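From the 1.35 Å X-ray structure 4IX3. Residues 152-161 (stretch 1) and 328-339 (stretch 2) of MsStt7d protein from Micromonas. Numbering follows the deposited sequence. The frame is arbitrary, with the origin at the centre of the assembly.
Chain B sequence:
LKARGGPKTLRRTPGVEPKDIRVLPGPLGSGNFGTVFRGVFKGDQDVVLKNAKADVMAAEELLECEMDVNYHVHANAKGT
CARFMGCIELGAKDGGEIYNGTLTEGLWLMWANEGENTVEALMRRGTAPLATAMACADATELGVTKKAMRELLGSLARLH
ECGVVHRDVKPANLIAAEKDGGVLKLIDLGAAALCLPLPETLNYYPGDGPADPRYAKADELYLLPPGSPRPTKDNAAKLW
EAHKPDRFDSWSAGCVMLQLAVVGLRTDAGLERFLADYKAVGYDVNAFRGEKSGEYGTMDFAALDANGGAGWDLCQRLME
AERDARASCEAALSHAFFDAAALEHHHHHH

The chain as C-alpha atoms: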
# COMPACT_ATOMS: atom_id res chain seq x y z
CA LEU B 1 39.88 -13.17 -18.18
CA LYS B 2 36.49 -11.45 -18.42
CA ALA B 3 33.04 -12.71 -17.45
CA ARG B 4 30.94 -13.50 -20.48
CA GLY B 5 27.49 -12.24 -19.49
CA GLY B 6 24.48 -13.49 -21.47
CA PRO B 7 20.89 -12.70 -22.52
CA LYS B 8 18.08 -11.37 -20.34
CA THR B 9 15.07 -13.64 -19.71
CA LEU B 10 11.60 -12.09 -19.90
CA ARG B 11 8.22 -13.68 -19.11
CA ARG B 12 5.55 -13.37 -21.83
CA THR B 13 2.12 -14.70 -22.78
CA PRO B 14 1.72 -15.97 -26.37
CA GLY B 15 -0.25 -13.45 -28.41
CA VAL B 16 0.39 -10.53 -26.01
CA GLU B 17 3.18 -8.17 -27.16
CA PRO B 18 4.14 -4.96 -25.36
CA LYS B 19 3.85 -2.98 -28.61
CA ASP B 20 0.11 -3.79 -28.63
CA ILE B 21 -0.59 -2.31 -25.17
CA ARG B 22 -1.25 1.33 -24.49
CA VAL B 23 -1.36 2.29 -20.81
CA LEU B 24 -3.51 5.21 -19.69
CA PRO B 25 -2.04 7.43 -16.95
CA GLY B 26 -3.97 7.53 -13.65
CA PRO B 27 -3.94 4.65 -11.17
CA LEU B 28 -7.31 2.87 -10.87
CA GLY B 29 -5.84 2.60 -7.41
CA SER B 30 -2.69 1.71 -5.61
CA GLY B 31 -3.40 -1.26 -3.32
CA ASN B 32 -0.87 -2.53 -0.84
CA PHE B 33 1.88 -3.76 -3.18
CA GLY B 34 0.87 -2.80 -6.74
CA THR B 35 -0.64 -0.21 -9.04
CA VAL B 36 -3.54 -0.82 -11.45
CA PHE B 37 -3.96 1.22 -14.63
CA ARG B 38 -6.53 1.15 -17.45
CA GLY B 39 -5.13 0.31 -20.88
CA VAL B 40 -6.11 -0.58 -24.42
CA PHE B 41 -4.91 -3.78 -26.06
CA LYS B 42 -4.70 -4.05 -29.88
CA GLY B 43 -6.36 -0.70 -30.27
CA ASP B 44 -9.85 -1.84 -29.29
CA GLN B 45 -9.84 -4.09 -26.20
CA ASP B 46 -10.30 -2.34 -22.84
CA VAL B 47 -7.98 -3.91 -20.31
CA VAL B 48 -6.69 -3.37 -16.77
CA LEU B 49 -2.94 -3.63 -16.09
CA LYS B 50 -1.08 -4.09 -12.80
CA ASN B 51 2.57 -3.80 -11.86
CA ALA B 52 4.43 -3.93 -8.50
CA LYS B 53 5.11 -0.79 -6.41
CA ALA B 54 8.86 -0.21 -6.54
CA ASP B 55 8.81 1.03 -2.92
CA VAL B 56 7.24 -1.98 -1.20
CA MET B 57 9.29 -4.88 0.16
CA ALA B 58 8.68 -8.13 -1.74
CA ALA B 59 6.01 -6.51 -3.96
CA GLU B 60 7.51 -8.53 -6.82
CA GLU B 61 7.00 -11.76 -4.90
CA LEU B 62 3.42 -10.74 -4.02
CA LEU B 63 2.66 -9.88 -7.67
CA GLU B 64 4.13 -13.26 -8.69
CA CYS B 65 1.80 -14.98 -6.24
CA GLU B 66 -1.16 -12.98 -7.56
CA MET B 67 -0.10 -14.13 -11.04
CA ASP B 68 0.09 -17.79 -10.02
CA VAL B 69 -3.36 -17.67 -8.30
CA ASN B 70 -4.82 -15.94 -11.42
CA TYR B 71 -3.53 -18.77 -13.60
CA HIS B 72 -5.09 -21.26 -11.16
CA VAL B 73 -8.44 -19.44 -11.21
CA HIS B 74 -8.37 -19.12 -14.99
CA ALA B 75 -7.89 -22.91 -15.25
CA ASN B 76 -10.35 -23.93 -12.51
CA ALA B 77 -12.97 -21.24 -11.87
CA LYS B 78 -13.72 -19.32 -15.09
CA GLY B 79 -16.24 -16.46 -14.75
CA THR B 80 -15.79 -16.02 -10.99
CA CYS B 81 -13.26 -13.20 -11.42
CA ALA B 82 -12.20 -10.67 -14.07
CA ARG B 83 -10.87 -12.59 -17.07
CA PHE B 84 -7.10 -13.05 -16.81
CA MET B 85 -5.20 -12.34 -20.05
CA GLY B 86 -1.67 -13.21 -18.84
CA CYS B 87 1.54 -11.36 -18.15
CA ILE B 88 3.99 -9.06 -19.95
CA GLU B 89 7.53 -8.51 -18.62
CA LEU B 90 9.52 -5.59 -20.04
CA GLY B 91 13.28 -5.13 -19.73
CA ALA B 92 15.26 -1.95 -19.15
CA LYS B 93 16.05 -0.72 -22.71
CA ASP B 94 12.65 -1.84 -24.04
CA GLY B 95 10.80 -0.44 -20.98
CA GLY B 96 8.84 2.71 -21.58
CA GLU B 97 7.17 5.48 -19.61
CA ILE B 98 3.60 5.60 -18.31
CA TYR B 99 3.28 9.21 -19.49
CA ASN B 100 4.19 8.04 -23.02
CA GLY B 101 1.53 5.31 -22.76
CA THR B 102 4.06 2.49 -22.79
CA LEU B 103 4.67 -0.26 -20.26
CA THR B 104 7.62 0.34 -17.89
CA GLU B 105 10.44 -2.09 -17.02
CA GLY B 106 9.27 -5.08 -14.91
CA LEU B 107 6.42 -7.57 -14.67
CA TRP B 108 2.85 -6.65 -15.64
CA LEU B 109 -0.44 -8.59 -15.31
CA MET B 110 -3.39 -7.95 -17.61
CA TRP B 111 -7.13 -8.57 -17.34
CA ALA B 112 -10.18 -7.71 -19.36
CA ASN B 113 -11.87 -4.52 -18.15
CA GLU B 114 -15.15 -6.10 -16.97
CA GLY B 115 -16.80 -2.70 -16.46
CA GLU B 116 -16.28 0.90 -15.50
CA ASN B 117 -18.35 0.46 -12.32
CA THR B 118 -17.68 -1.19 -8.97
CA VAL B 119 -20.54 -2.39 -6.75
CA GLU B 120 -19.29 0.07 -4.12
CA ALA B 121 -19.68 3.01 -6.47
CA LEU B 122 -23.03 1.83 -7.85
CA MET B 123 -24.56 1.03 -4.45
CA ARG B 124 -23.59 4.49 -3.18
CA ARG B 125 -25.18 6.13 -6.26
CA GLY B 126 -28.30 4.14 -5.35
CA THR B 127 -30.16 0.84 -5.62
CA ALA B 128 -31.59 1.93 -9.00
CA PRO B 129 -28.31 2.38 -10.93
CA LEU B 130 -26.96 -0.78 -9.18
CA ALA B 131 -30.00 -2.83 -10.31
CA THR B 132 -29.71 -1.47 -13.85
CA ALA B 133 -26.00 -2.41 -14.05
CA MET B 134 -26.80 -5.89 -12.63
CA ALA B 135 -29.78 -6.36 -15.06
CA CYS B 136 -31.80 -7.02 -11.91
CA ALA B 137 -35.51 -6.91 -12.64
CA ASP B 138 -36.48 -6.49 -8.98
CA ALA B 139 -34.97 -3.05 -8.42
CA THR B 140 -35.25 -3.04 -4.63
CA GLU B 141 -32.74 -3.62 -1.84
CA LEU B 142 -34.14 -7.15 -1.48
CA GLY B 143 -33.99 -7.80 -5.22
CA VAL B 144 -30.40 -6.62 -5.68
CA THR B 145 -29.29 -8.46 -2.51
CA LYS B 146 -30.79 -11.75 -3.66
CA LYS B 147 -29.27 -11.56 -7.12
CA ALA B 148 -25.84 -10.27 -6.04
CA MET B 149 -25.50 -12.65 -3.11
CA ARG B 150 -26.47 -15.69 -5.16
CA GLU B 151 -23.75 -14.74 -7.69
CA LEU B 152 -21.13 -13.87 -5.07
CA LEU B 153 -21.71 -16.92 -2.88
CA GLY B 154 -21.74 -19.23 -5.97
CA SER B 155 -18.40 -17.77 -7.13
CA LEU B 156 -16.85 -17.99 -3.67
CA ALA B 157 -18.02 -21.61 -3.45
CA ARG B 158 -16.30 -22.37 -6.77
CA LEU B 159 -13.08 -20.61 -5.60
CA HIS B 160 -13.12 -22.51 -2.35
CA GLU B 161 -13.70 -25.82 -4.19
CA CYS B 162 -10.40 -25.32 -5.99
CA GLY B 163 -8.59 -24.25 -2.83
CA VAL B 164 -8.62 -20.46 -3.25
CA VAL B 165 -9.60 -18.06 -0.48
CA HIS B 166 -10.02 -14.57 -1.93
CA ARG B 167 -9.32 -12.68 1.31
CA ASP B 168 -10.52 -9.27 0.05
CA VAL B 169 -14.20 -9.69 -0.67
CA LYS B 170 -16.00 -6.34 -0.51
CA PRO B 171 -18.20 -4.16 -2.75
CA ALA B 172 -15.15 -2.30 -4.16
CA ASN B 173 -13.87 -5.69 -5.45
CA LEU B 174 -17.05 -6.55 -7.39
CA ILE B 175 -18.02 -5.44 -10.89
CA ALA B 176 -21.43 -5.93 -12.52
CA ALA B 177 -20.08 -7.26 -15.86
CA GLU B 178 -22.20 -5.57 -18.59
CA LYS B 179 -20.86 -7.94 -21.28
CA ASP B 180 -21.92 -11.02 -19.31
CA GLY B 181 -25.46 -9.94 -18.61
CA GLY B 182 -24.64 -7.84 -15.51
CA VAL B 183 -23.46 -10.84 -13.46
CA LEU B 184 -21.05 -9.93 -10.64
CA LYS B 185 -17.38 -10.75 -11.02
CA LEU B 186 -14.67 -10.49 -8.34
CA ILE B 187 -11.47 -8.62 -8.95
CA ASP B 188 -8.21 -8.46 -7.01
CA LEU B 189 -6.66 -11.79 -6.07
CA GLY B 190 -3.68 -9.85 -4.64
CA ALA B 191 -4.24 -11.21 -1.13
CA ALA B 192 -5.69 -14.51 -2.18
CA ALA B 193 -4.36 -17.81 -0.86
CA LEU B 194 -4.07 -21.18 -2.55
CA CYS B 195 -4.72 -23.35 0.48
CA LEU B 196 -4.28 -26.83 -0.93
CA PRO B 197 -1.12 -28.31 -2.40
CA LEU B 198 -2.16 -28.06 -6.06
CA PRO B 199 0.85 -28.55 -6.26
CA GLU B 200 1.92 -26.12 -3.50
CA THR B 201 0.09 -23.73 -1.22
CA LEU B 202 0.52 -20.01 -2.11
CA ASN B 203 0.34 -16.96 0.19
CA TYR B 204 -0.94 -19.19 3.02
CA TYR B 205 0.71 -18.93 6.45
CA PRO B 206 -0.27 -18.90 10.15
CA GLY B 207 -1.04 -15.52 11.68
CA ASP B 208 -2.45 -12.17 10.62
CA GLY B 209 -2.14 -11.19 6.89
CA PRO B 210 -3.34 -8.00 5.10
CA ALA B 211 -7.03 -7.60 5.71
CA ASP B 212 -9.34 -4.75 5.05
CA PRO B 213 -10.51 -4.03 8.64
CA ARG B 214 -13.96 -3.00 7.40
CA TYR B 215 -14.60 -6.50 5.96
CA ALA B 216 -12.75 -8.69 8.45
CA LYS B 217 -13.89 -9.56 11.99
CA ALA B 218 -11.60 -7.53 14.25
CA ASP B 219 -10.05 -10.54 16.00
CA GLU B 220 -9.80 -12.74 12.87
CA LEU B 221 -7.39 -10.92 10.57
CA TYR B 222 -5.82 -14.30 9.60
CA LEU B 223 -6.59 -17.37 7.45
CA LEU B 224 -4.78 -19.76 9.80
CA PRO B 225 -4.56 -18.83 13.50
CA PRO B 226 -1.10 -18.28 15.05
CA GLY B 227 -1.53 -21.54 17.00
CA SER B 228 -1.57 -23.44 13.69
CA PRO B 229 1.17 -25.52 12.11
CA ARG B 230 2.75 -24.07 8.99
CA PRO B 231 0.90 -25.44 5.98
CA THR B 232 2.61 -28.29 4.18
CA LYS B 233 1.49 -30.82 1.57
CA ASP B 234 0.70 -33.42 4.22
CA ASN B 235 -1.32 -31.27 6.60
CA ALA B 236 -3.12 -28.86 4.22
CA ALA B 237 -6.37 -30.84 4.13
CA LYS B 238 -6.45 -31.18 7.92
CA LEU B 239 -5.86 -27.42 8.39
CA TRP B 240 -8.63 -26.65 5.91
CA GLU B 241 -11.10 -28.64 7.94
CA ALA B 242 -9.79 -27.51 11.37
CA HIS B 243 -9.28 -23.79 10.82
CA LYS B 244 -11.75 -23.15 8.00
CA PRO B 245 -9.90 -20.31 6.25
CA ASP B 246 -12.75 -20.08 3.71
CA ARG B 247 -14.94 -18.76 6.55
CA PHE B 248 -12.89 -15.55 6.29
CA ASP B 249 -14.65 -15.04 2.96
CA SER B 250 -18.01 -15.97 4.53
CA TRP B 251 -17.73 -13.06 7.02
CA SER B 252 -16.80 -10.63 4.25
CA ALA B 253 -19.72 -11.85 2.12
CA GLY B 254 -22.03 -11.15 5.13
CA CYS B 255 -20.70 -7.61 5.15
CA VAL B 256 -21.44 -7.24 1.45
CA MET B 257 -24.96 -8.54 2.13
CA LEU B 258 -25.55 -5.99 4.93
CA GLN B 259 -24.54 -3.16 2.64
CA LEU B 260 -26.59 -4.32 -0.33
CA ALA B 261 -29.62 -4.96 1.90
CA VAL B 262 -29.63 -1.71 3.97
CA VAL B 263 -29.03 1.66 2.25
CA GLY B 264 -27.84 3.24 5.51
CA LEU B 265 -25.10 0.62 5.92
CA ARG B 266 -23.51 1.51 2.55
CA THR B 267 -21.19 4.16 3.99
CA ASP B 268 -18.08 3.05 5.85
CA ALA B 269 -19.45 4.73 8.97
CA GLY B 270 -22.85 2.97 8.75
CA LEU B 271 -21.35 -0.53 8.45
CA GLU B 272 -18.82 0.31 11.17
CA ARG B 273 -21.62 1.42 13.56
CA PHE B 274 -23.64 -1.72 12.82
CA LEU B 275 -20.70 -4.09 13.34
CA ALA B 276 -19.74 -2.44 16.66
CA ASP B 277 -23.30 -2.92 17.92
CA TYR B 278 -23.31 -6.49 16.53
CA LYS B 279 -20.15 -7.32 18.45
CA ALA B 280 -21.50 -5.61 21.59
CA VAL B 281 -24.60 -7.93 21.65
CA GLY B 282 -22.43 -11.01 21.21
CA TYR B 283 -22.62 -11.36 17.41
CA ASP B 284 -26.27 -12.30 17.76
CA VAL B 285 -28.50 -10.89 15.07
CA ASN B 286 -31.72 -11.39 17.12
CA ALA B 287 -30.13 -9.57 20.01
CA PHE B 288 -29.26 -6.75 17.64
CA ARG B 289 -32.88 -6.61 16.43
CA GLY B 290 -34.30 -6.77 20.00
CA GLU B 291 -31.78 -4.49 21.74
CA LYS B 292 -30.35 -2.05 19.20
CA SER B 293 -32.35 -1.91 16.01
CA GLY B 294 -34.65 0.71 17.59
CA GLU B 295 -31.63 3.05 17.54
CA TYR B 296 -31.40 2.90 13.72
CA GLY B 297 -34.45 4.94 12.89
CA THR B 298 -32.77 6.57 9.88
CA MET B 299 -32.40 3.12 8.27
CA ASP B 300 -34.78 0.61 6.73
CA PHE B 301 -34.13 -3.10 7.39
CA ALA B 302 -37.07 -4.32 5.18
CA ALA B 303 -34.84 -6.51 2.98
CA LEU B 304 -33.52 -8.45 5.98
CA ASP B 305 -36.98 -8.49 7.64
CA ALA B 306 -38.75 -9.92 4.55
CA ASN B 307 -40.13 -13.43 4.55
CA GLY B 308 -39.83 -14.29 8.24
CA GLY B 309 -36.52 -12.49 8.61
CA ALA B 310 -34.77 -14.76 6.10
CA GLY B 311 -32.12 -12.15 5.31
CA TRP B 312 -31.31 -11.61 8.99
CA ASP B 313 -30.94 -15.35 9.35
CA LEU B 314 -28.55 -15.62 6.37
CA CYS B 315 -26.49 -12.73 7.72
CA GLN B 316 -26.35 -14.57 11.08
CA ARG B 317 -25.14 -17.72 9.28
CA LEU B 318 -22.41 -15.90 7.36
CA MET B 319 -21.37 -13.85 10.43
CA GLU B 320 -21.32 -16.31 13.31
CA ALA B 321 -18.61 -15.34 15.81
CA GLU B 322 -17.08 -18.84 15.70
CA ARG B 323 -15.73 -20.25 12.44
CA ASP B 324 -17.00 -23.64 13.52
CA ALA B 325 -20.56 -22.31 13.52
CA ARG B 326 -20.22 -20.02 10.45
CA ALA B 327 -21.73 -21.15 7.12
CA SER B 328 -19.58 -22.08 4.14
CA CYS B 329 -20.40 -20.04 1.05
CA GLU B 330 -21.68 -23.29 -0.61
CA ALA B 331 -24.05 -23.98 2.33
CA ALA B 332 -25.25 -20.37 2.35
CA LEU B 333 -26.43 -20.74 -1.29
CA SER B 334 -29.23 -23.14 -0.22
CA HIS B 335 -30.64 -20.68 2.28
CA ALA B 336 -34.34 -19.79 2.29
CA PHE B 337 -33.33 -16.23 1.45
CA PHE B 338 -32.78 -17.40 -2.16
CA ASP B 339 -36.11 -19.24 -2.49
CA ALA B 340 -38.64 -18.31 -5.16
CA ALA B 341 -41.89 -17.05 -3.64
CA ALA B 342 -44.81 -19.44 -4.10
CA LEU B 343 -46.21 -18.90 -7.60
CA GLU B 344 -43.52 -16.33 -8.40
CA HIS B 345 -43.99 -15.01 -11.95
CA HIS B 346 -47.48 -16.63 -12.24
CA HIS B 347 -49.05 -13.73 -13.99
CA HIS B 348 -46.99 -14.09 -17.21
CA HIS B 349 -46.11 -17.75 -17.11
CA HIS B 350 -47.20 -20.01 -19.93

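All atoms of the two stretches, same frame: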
# COMPACT_ATOMS: atom_id res chain seq x y z
N LEU B 152 -22.34 -13.92 -5.89
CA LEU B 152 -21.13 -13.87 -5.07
C LEU B 152 -20.87 -15.17 -4.32
O LEU B 152 -19.75 -15.71 -4.33
CB LEU B 152 -21.27 -12.74 -4.04
CG LEU B 152 -20.09 -12.65 -3.04
CD1 LEU B 152 -18.75 -12.44 -3.75
CD2 LEU B 152 -20.38 -11.47 -2.09
N LEU B 153 -21.90 -15.72 -3.64
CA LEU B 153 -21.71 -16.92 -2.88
C LEU B 153 -21.41 -18.09 -3.85
O LEU B 153 -20.59 -18.96 -3.50
CB LEU B 153 -22.91 -17.25 -2.00
CG LEU B 153 -23.15 -16.25 -0.88
CD1 LEU B 153 -24.54 -16.53 -0.29
CD2 LEU B 153 -22.09 -16.36 0.17
N GLY B 154 -22.05 -18.13 -5.04
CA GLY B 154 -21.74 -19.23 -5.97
C GLY B 154 -20.29 -19.14 -6.44
O GLY B 154 -19.60 -20.14 -6.52
N SER B 155 -19.80 -17.93 -6.71
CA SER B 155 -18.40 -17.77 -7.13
C SER B 155 -17.42 -18.10 -6.03
O SER B 155 -16.41 -18.78 -6.26
CB SER B 155 -18.16 -16.38 -7.65
OG SER B 155 -18.81 -16.20 -8.89
N LEU B 156 -17.69 -17.61 -4.81
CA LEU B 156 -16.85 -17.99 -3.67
C LEU B 156 -16.82 -19.50 -3.45
O LEU B 156 -15.77 -20.08 -3.17
CB LEU B 156 -17.25 -17.22 -2.40
CG LEU B 156 -16.97 -15.72 -2.47
CD1 LEU B 156 -17.60 -15.01 -1.29
CD2 LEU B 156 -15.45 -15.50 -2.48
N ALA B 157 -17.98 -20.17 -3.58
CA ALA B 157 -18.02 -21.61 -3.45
C ALA B 157 -17.12 -22.27 -4.50
O ALA B 157 -16.40 -23.22 -4.18
CB ALA B 157 -19.44 -22.12 -3.55
N ARG B 158 -17.17 -21.78 -5.75
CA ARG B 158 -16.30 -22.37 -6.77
C ARG B 158 -14.82 -22.08 -6.51
O ARG B 158 -13.95 -22.96 -6.69
CB ARG B 158 -16.69 -21.79 -8.13
CG ARG B 158 -18.02 -22.35 -8.64
CD ARG B 158 -18.49 -21.67 -9.93
NE ARG B 158 -17.55 -21.98 -11.00
CZ ARG B 158 -17.30 -21.22 -12.06
NH1 ARG B 158 -17.90 -20.03 -12.19
NH2 ARG B 158 -16.46 -21.64 -12.99
N LEU B 159 -14.47 -20.88 -6.00
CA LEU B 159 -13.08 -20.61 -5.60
C LEU B 159 -12.63 -21.54 -4.49
O LEU B 159 -11.57 -22.19 -4.55
CB LEU B 159 -12.92 -19.14 -5.21
CG LEU B 159 -13.00 -18.20 -6.41
CD1 LEU B 159 -13.17 -16.75 -5.99
CD2 LEU B 159 -11.79 -18.28 -7.35
N HIS B 160 -13.49 -21.66 -3.47
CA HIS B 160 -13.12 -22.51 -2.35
C HIS B 160 -12.93 -23.97 -2.75
O HIS B 160 -12.03 -24.67 -2.24
CB HIS B 160 -14.12 -22.42 -1.20
CG HIS B 160 -14.27 -21.03 -0.67
ND1 HIS B 160 -15.35 -20.60 0.04
CD2 HIS B 160 -13.42 -19.95 -0.78
CE1 HIS B 160 -15.20 -19.30 0.35
NE2 HIS B 160 -14.02 -18.88 -0.14
N GLU B 161 -13.76 -24.45 -3.67
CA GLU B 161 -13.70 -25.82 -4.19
C GLU B 161 -12.34 -26.12 -4.83
O GLU B 161 -11.87 -27.25 -4.82
CB GLU B 161 -14.87 -26.04 -5.18
CG GLU B 161 -15.14 -27.45 -5.68
CD GLU B 161 -16.26 -27.46 -6.74
OE1 GLU B 161 -17.08 -26.51 -6.83
OE2 GLU B 161 -16.30 -28.42 -7.53
N SER B 328 -20.36 -22.17 5.37
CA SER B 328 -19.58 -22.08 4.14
C SER B 328 -20.36 -21.32 3.11
O SER B 328 -21.60 -21.21 3.19
CB SER B 328 -19.28 -23.49 3.62
OG SER B 328 -20.49 -24.12 3.19
N CYS B 329 -19.70 -20.76 2.11
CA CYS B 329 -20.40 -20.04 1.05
C CYS B 329 -21.26 -21.02 0.24
O CYS B 329 -22.40 -20.67 -0.12
CB CYS B 329 -19.40 -19.30 0.15
SG CYS B 329 -18.65 -17.88 1.03
N GLU B 330 -20.85 -22.28 0.06
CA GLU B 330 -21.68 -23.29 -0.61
C GLU B 330 -22.97 -23.54 0.17
O GLU B 330 -24.05 -23.53 -0.42
CB GLU B 330 -20.94 -24.62 -0.80
CG GLU B 330 -21.80 -25.62 -1.56
CD GLU B 330 -21.28 -27.05 -1.49
OE1 GLU B 330 -20.42 -27.37 -0.63
OE2 GLU B 330 -21.74 -27.88 -2.30
N ALA B 331 -22.86 -23.73 1.50
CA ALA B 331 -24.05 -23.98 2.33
C ALA B 331 -25.03 -22.80 2.28
O ALA B 331 -26.26 -23.00 2.10
CB ALA B 331 -23.65 -24.33 3.75
N ALA B 332 -24.48 -21.59 2.34
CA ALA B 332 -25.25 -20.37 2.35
C ALA B 332 -26.09 -20.26 1.05
O ALA B 332 -27.19 -19.68 1.10
CB ALA B 332 -24.30 -19.17 2.52
N LEU B 333 -25.64 -20.82 -0.06
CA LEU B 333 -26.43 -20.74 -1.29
C LEU B 333 -27.80 -21.40 -1.22
O LEU B 333 -28.69 -21.03 -2.00
CB LEU B 333 -25.70 -21.47 -2.41
CG LEU B 333 -24.84 -20.63 -3.32
CD1 LEU B 333 -24.36 -21.57 -4.40
CD2 LEU B 333 -25.57 -19.44 -3.92
N SER B 334 -27.97 -22.38 -0.33
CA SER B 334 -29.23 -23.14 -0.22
C SER B 334 -30.24 -22.45 0.70
O SER B 334 -31.30 -22.97 1.01
CB SER B 334 -28.97 -24.58 0.24
OG SER B 334 -28.37 -24.58 1.52
N HIS B 335 -29.82 -21.34 1.29
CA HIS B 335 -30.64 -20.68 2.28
C HIS B 335 -31.99 -20.25 1.75
O HIS B 335 -32.13 -19.86 0.58
CB HIS B 335 -29.88 -19.49 2.87
CG HIS B 335 -30.52 -18.93 4.10
ND1 HIS B 335 -30.15 -19.24 5.38
CD2 HIS B 335 -31.61 -18.09 4.18
CE1 HIS B 335 -30.95 -18.55 6.23
NE2 HIS B 335 -31.83 -17.85 5.49
N ALA B 336 -33.01 -20.30 2.62
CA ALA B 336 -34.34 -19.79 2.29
C ALA B 336 -34.37 -18.39 1.69
O ALA B 336 -35.27 -18.05 0.92
CB ALA B 336 -35.24 -19.78 3.54
N PHE B 337 -33.39 -17.54 2.04
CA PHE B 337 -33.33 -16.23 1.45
C PHE B 337 -33.38 -16.22 -0.09
O PHE B 337 -33.88 -15.29 -0.71
CB PHE B 337 -32.05 -15.53 1.97
CG PHE B 337 -31.92 -14.11 1.48
CD1 PHE B 337 -32.69 -13.09 2.04
CD2 PHE B 337 -30.99 -13.79 0.50
CE1 PHE B 337 -32.62 -11.79 1.58
CE2 PHE B 337 -30.84 -12.47 0.08
CZ PHE B 337 -31.65 -11.47 0.62
N PHE B 338 -32.87 -17.28 -0.70
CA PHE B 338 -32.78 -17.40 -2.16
C PHE B 338 -33.96 -18.10 -2.78
O PHE B 338 -33.99 -18.23 -4.02
CB PHE B 338 -31.46 -18.08 -2.56
CG PHE B 338 -30.25 -17.30 -2.13
CD1 PHE B 338 -29.98 -16.06 -2.71
CD2 PHE B 338 -29.41 -17.80 -1.12
CE1 PHE B 338 -28.91 -15.29 -2.25
CE2 PHE B 338 -28.31 -17.06 -0.69
CZ PHE B 338 -28.07 -15.82 -1.26
N ASP B 339 -34.95 -18.49 -1.97
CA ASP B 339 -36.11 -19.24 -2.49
C ASP B 339 -36.96 -18.37 -3.41
O ASP B 339 -37.15 -17.17 -3.14
CB ASP B 339 -37.04 -19.67 -1.34
CG ASP B 339 -36.52 -20.84 -0.54
OD1 ASP B 339 -35.44 -21.42 -0.85
OD2 ASP B 339 -37.24 -21.19 0.43
O HOH W 1 -17.65 -22.72 0.18

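This is a small, largely apolar contact in which one face of a helix receives a short helix and the residues that follow it, with no direct hydrogen bond between the two stretches and a single water linking them. Residues 152-161 are helical throughout, so Leu153, Leu156, Ala157 and His160, at positions i, i+3, i+4 and i+7, line up on the same side. Stretch 2 begins its helix at Cys329, and Ser328 caps it: Ser328 OG accepts from Ala331 N at 2.9 Å, satisfying an amide that has no earlier helical carbonyl to bond. The backbones come close, with Leu153 CA 5.2 Å from Cys329 CA and Ala157 CA 4.9 Å from Glu330 CA.

Cys329 is the centre of the packing. Its side chain is a knob in the hole formed by Leu153, Leu156, Ala157 and His160, and its compact, polarizable sulfur suits that pocket. Cys329 SG lies 3.8 Å from Leu156 CB and 3.9 Å from Leu153 CD2; it also meets the edge of the His160 ring, 3.8 Å from His160 CE1. The small side chain of Ala157 permits close backbone approach, its CB lying 3.9 Å from Glu330 CA, while Glu330, an exposed residue, lies at the margin of the contact.

Leu153 covers the most ground. Its CD1 touches Ala332 CB at 3.9 Å and Phe338 CZ at 3.7 Å, so this one methyl bridges the helix and the later 3-10 segment. Leu333 starts out sideways, but its end reaches back: Leu333 CD2 is 3.9 Å from Leu153 CB, and Leu333 CD1 is 3.8 Å from Gly154 CA, packing against the helix backbone.

The polar link is water 1, which accepts from Glu330 N at 3.2 Å and lies 3.1 Å from His160 ND1. It thereby serves a first-turn amide and joins the histidine to the helix start, beside the apolar core.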